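Local structure of phosphotriesterase family protein (Listeria monocytogenes serotype 4b str. H7858, 3PNZ) at residues E23-V28 with A79-E84; V52-D57 with G287-A292. The protein probably hydrolyses phosphorylated sugar lactones, as a zinc-dependent lactonase of the amidohydrolase fold. One frame throughout, in Å; residues are numbered along the deposited sequence.

Overall arrangement
From the N terminus the chain first runs through strand 19-23 of the barrel and the loop behind it, then helix 45-57, strand 62-65 and helix 75-85, and only much later reaches helix 289-305. Contact 1 closes a loop of 50 residues by packing the loop that follows the first barrel strand against helix 75-85. Contact 2 spans 229 residues and joins helix 45-57 to the start of helix 289-305, bringing early and late parts of the barrel together. The two loops cross: 52-57 lies between 23-28 and 79-84, whereas its partner 287-292 lies beyond both. Their centres are about 13 Å apart, and Val-52 of contact 2 packs on Ile-25 and Ile-81 of contact 1.

Contact 1 of 2, residues E23-V28 with A79-E84; sequences EHIVCV and AQISKE. With ZN (zinc ion), chain I.
The zinc site of this amidohydrolase-type TIM barrel opens at the C-terminal ends of its strands, and Ile-25 and Val-26, just after the metal-binding His-24, pack there against Ile-81 of helix 75-85. A single methyl group carries the contact from the helix side: Ile-81 CD1 lies 3.6 Å from Val-26 CG2 and 3.8 Å from Ile-25 CG2. Ile-81 CG1 stands anti to its carbonyl carbon (chi1 -65°) and the chain continues extended, which carries CD1 out from the helix to the two branched side chains. The side chains of Ile-25 and Ile-81 run past each other in opposite senses, whereas Val-26 meets Ile-81 at a slant. Ile-25 reaches Ile-81 with its short branch CG2, and Val-26 uses the methyl that stands beside its own backbone N.

The other face of the loop serves the metal. His-24 NE2 binds a zinc ion at 2.1 Å, in a site shared with His-22, Asp-272 and the carboxylated Lys-154. One residue earlier, both carboxylate oxygens of Glu-23 are taken up by the 270-273 loop, OE1 by Thr-273 OG1 and OE2 by Ser-270 OG and Gly-271 N. On the helix, Gln-80 NE2 donates to Glu-84 OE2 over 3.1 Å, meeting the anti side of the carboxylate 17° out of its plane; the same oxygen forms a salt bridge with Lys-45, while OE1 accepts from Gln-49 NE2.

Across the segments the chemistry is therefore apolar and small, burying 91 Å², with all three touching residues buried. Consecutive residues divide the work: His-24 turns its imidazole to zinc, and Ile-25 and Val-26 turn methyl groups to the surrounding helix, so that the metal-bearing loop is held against helix 75-85 here by methyl packing, while Ile-25 O is hydrogen-bonded to Ser-48 OG of helix 45-57.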
loop_
_atom_site.group_PDB
_atom_site.type_symbol
_atom_site.label_atom_id
_atom_site.label_comp_id
_atom_site.label_asym_id
_atom_site.label_seq_id
_atom_site.Cartn_x
_atom_site.Cartn_y
_atom_site.Cartn_z
ATOM N N GLU A 23 -1.129 -4.451 -1.337
ATOM C CA GLU A 23 -1.390 -5.805 -0.862
ATOM C C GLU A 23 -0.531 -6.168 0.336
ATOM O O GLU A 23 0.360 -5.419 0.726
ATOM C CB GLU A 23 -1.141 -6.836 -1.972
ATOM C CG GLU A 23 -1.991 -6.643 -3.224
ATOM C CD GLU A 23 -3.476 -6.889 -2.976
ATOM O OE1 GLU A 23 -3.814 -7.567 -1.980
ATOM O OE2 GLU A 23 -4.298 -6.420 -3.794
ATOM N N HIS A 24 -0.819 -7.331 0.914
ATOM C CA HIS A 24 0.064 -7.963 1.902
ATOM C C HIS A 24 0.279 -9.398 1.471
ATOM O O HIS A 24 -0.595 -9.992 0.857
ATOM C CB HIS A 24 -0.536 -7.882 3.304
ATOM C CG HIS A 24 -0.807 -6.477 3.731
ATOM N ND1 HIS A 24 0.158 -5.678 4.300
ATOM C CD2 HIS A 24 -1.909 -5.704 3.596
ATOM C CE1 HIS A 24 -0.347 -4.479 4.533
ATOM N NE2 HIS A 24 -1.598 -4.468 4.109
ATOM N N ILE A 25 1.458 -9.946 1.754
ATOM C CA ILE A 25 1.819 -11.247 1.198
ATOM C C ILE A 25 2.218 -12.243 2.283
ATOM O O ILE A 25 1.603 -13.305 2.429
ATOM C CB ILE A 25 2.957 -11.108 0.168
ATOM C CG1 ILE A 25 2.557 -10.111 -0.915
ATOM C CG2 ILE A 25 3.272 -12.466 -0.457
ATOM C CD1 ILE A 25 3.707 -9.733 -1.858
ATOM N N VAL A 26 3.242 -11.896 3.048
ATOM C CA VAL A 26 3.620 -12.674 4.222
ATOM C C VAL A 26 3.890 -11.702 5.355
ATOM O O VAL A 26 4.789 -10.860 5.262
ATOM C CB VAL A 26 4.896 -13.523 3.974
ATOM C CG1 VAL A 26 5.194 -14.406 5.187
ATOM C CG2 VAL A 26 4.735 -14.373 2.726
ATOM N N CYS A 27 3.108 -11.798 6.424
ATOM C CA CYS A 27 3.265 -10.863 7.526
ATOM C C CYS A 27 2.663 -11.408 8.808
ATOM O O CYS A 27 1.660 -12.123 8.782
ATOM C CB CYS A 27 2.652 -9.501 7.179
ATOM S SG CYS A 27 0.937 -9.574 6.601
ATOM N N VAL A 28 3.282 -11.057 9.928
ATOM C CA VAL A 28 2.836 -11.513 11.241
ATOM C C VAL A 28 2.825 -10.320 12.200
ATOM O O VAL A 28 3.697 -10.187 13.056
ATOM C CB VAL A 28 3.754 -12.632 11.778
ATOM C CG1 VAL A 28 3.166 -13.254 13.056
ATOM C CG2 VAL A 28 3.967 -13.692 10.716
ATOM N N ALA A 79 10.706 -12.013 -0.609
ATOM C CA ALA A 79 11.751 -12.036 -1.630
ATOM C C ALA A 79 11.824 -13.406 -2.299
ATOM O O ALA A 79 11.950 -13.501 -3.519
ATOM C CB ALA A 79 13.105 -11.653 -1.028
ATOM N N GLN A 80 11.719 -14.467 -1.504
ATOM C CA GLN A 80 11.762 -15.819 -2.054
ATOM C C GLN A 80 10.572 -16.084 -2.976
ATOM O O GLN A 80 10.715 -16.706 -4.025
ATOM C CB GLN A 80 11.830 -16.864 -0.935
ATOM C CG GLN A 80 12.036 -18.279 -1.448
ATOM C CD GLN A 80 13.376 -18.449 -2.146
ATOM O OE1 GLN A 80 14.355 -17.781 -1.805
ATOM N NE2 GLN A 80 13.423 -19.338 -3.133
ATOM N N ILE A 81 9.395 -15.591 -2.594
ATOM C CA ILE A 81 8.211 -15.727 -3.437
ATOM C C ILE A 81 8.395 -15.004 -4.768
ATOM O O ILE A 81 8.065 -15.537 -5.829
ATOM C CB ILE A 81 6.953 -15.187 -2.715
ATOM C CG1 ILE A 81 6.649 -16.050 -1.482
ATOM C CG2 ILE A 81 5.761 -15.172 -3.659
ATOM C CD1 ILE A 81 5.486 -15.544 -0.621
ATOM N N SER A 82 8.921 -13.783 -4.703
ATOM C CA SER A 82 9.224 -13.013 -5.904
ATOM C C SER A 82 10.140 -13.818 -6.827
ATOM O O SER A 82 9.859 -13.979 -8.016
ATOM C CB SER A 82 9.903 -11.697 -5.534
ATOM O OG SER A 82 10.173 -10.924 -6.692
ATOM N N LYS A 83 11.229 -14.324 -6.265
ATOM C CA LYS A 83 12.172 -15.128 -7.039
ATOM C C LYS A 83 11.503 -16.323 -7.721
ATOM O O LYS A 83 11.704 -16.556 -8.914
ATOM C CB LYS A 83 13.318 -15.606 -6.150
ATOM C CG LYS A 83 14.267 -16.565 -6.855
ATOM C CD LYS A 83 15.699 -16.374 -6.390
ATOM C CE LYS A 83 15.868 -16.710 -4.922
ATOM N NZ LYS A 83 17.318 -16.755 -4.557
ATOM N N GLU A 84 10.704 -17.073 -6.969
ATOM C CA GLU A 84 10.089 -18.295 -7.492
ATOM C C GLU A 84 8.952 -18.062 -8.488
ATOM O O GLU A 84 8.778 -18.837 -9.425
ATOM C CB GLU A 84 9.627 -19.215 -6.352
ATOM C CG GLU A 84 10.751 -19.740 -5.467
ATOM C CD GLU A 84 10.280 -20.810 -4.498
ATOM O OE1 GLU A 84 9.414 -21.621 -4.887
ATOM O OE2 GLU A 84 10.774 -20.838 -3.350
HETATM ZN ZN ZN I . -2.818 -2.771 3.894
#

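Contact 2 of 2, residues V52-D57 with G287-A292; sequences VQDFAD and GLEYIA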
loop_
_atom_site.group_PDB
_atom_site.type_symbol
_atom_site.label_atom_id
_atom_site.label_comp_id
_atom_site.label_asym_id
_atom_site.label_seq_id
_atom_site.Cartn_x
_atom_site.Cartn_y
_atom_site.Cartn_z
ATOM N N VAL A 52 0.076 -15.761 -5.149
ATOM C CA VAL A 52 0.898 -14.927 -6.022
ATOM C C VAL A 52 1.080 -15.611 -7.383
ATOM O O VAL A 52 1.050 -14.964 -8.434
ATOM C CB VAL A 52 2.261 -14.601 -5.374
ATOM C CG1 VAL A 52 3.151 -13.819 -6.346
ATOM C CG2 VAL A 52 2.053 -13.817 -4.090
ATOM N N GLN A 53 1.243 -16.931 -7.368
ATOM C CA GLN A 53 1.346 -17.683 -8.616
ATOM C C GLN A 53 0.060 -17.605 -9.449
ATOM O O GLN A 53 0.117 -17.536 -10.673
ATOM C CB GLN A 53 1.735 -19.141 -8.350
ATOM C CG GLN A 53 2.070 -19.940 -9.607
ATOM C CD GLN A 53 3.306 -19.408 -10.324
ATOM O OE1 GLN A 53 4.399 -19.364 -9.755
ATOM N NE2 GLN A 53 3.134 -18.995 -11.567
ATOM N N ASP A 54 -1.103 -17.610 -8.793
ATOM C CA ASP A 54 -2.358 -17.418 -9.516
ATOM C C ASP A 54 -2.351 -16.079 -10.254
ATOM O O ASP A 54 -2.779 -15.984 -11.404
ATOM C CB ASP A 54 -3.553 -17.454 -8.562
ATOM C CG ASP A 54 -3.855 -18.848 -8.044
ATOM O OD1 ASP A 54 -3.490 -19.837 -8.719
ATOM O OD2 ASP A 54 -4.471 -18.950 -6.959
ATOM N N PHE A 55 -1.889 -15.042 -9.563
ATOM C CA PHE A 55 -1.776 -13.697 -10.130
ATOM C C PHE A 55 -0.868 -13.747 -11.355
ATOM O O PHE A 55 -1.226 -13.271 -12.429
ATOM C CB PHE A 55 -1.214 -12.761 -9.057
ATOM C CG PHE A 55 -0.996 -11.335 -9.504
ATOM C CD1 PHE A 55 -2.066 -10.516 -9.846
ATOM C CD2 PHE A 55 0.285 -10.791 -9.499
ATOM C CE1 PHE A 55 -1.858 -9.189 -10.223
ATOM C CE2 PHE A 55 0.505 -9.472 -9.873
ATOM C CZ PHE A 55 -0.571 -8.665 -10.233
ATOM N N ALA A 56 0.299 -14.349 -11.188
ATOM C CA ALA A 56 1.239 -14.504 -12.294
ATOM C C ALA A 56 0.591 -15.228 -13.476
ATOM O O ALA A 56 0.721 -14.801 -14.627
ATOM C CB ALA A 56 2.481 -15.244 -11.823
ATOM N N ASP A 57 -0.125 -16.314 -13.186
ATOM C CA ASP A 57 -0.772 -17.106 -14.233
ATOM C C ASP A 57 -1.815 -16.304 -15.012
ATOM O O ASP A 57 -2.099 -16.604 -16.169
ATOM C CB ASP A 57 -1.395 -18.383 -13.648
ATOM C CG ASP A 57 -0.350 -19.372 -13.149
ATOM O OD1 ASP A 57 0.840 -19.220 -13.504
ATOM O OD2 ASP A 57 -0.718 -20.310 -12.403
ATOM N N GLY A 287 -8.914 -14.437 -2.955
ATOM C CA GLY A 287 -7.520 -14.607 -3.330
ATOM C C GLY A 287 -6.965 -13.513 -4.223
ATOM O O GLY A 287 -7.692 -12.622 -4.667
ATOM N N LEU A 288 -5.666 -13.588 -4.495
ATOM C CA LEU A 288 -5.035 -12.650 -5.417
ATOM C C LEU A 288 -5.508 -12.846 -6.858
ATOM O O LEU A 288 -5.253 -12.012 -7.718
ATOM C CB LEU A 288 -3.502 -12.726 -5.319
ATOM C CG LEU A 288 -2.893 -12.347 -3.961
ATOM C CD1 LEU A 288 -1.365 -12.496 -3.954
ATOM C CD2 LEU A 288 -3.289 -10.928 -3.534
ATOM N N GLU A 289 -6.214 -13.938 -7.130
ATOM C CA GLU A 289 -6.762 -14.139 -8.466
ATOM C C GLU A 289 -7.964 -13.238 -8.706
ATOM O O GLU A 289 -8.272 -12.897 -9.841
ATOM C CB GLU A 289 -7.195 -15.594 -8.671
ATOM C CG GLU A 289 -8.407 -15.990 -7.835
ATOM C CD GLU A 289 -8.960 -17.363 -8.191
ATOM O OE1 GLU A 289 -10.093 -17.669 -7.757
ATOM O OE2 GLU A 289 -8.265 -18.133 -8.893
ATOM N N TYR A 290 -8.652 -12.863 -7.632
ATOM C CA TYR A 290 -9.978 -12.265 -7.775
ATOM C C TYR A 290 -10.044 -11.056 -8.696
ATOM O O TYR A 290 -10.864 -11.016 -9.610
ATOM C CB TYR A 290 -10.594 -11.906 -6.423
ATOM C CG TYR A 290 -11.990 -11.350 -6.593
ATOM C CD1 TYR A 290 -13.071 -12.195 -6.802
ATOM C CD2 TYR A 290 -12.220 -9.981 -6.587
ATOM C CE1 TYR A 290 -14.355 -11.689 -6.973
ATOM C CE2 TYR A 290 -13.500 -9.467 -6.764
ATOM C CZ TYR A 290 -14.559 -10.324 -6.956
ATOM O OH TYR A 290 -15.826 -9.817 -7.139
ATOM N N ILE A 291 -9.200 -10.056 -8.453
ATOM C CA ILE A 291 -9.328 -8.807 -9.198
ATOM C C ILE A 291 -9.081 -9.001 -10.693
ATOM O O ILE A 291 -9.898 -8.597 -11.516
ATOM C CB ILE A 291 -8.438 -7.690 -8.613
ATOM C CG1 ILE A 291 -8.942 -7.323 -7.210
ATOM C CG2 ILE A 291 -8.447 -6.460 -9.513
ATOM C CD1 ILE A 291 -8.028 -6.360 -6.466
ATOM N N ALA A 292 -7.965 -9.637 -11.034
ATOM C CA ALA A 292 -7.639 -9.913 -12.432
ATOM C C ALA A 292 -8.674 -10.828 -13.099
ATOM O O ALA A 292 -9.072 -10.603 -14.241
ATOM C CB ALA A 292 -6.244 -10.527 -12.523
HETATM O O HOH W 1 -5.706 -16.500 -5.795
#
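Residues 52-57, the last turns of helix 45-57, and 287-292, which lead into helix 289-305, come closest at Phe-55 and Glu-289, whose CA atoms are 5.3 Å apart, and bury 250 Å² between them. Both belong to the outer layer of the TIM barrel, and the contact brings a helix near the N terminus of the chain beside one near its C terminus. Gly-287 (phi 76°) lies in the approach to the second helix, and its O accepts a bond from Tyr-290 N.

Leu-288 supplies most of the apolar part. Its CD1 meets Val-52 CG2 at 3.7 Å, the two side chains lying next to each other and pointing the same way. Phe-55 CB lies 4.4 Å from Leu-288 CB; the phenyl group, anti to its backbone N (chi1 178°), packs on Ile-63 of strand 62-65, and its ring also meets that of Tyr-20, with the planes at about 40°. The hydroxyl of Tyr-20 in turn hydrogen-bonds to Leu-288 O and Ala-292 N.

Asp-54 and Glu-289 touch through their CB atoms, and their like-charged oxygens OD2 and OE2 approach to 4.3 Å. Each has a partner elsewhere that probably eases this proximity: His-281 NE2 hydrogen-bonds to Asp-54 OD2, and Lys-280 forms a salt bridge with Glu-289 OE2. A water bridges the two segments at the same place. It donates to Asp-54 OD2 over 3.0 Å and accepts from the backbone N of Glu-289 at 2.9 Å.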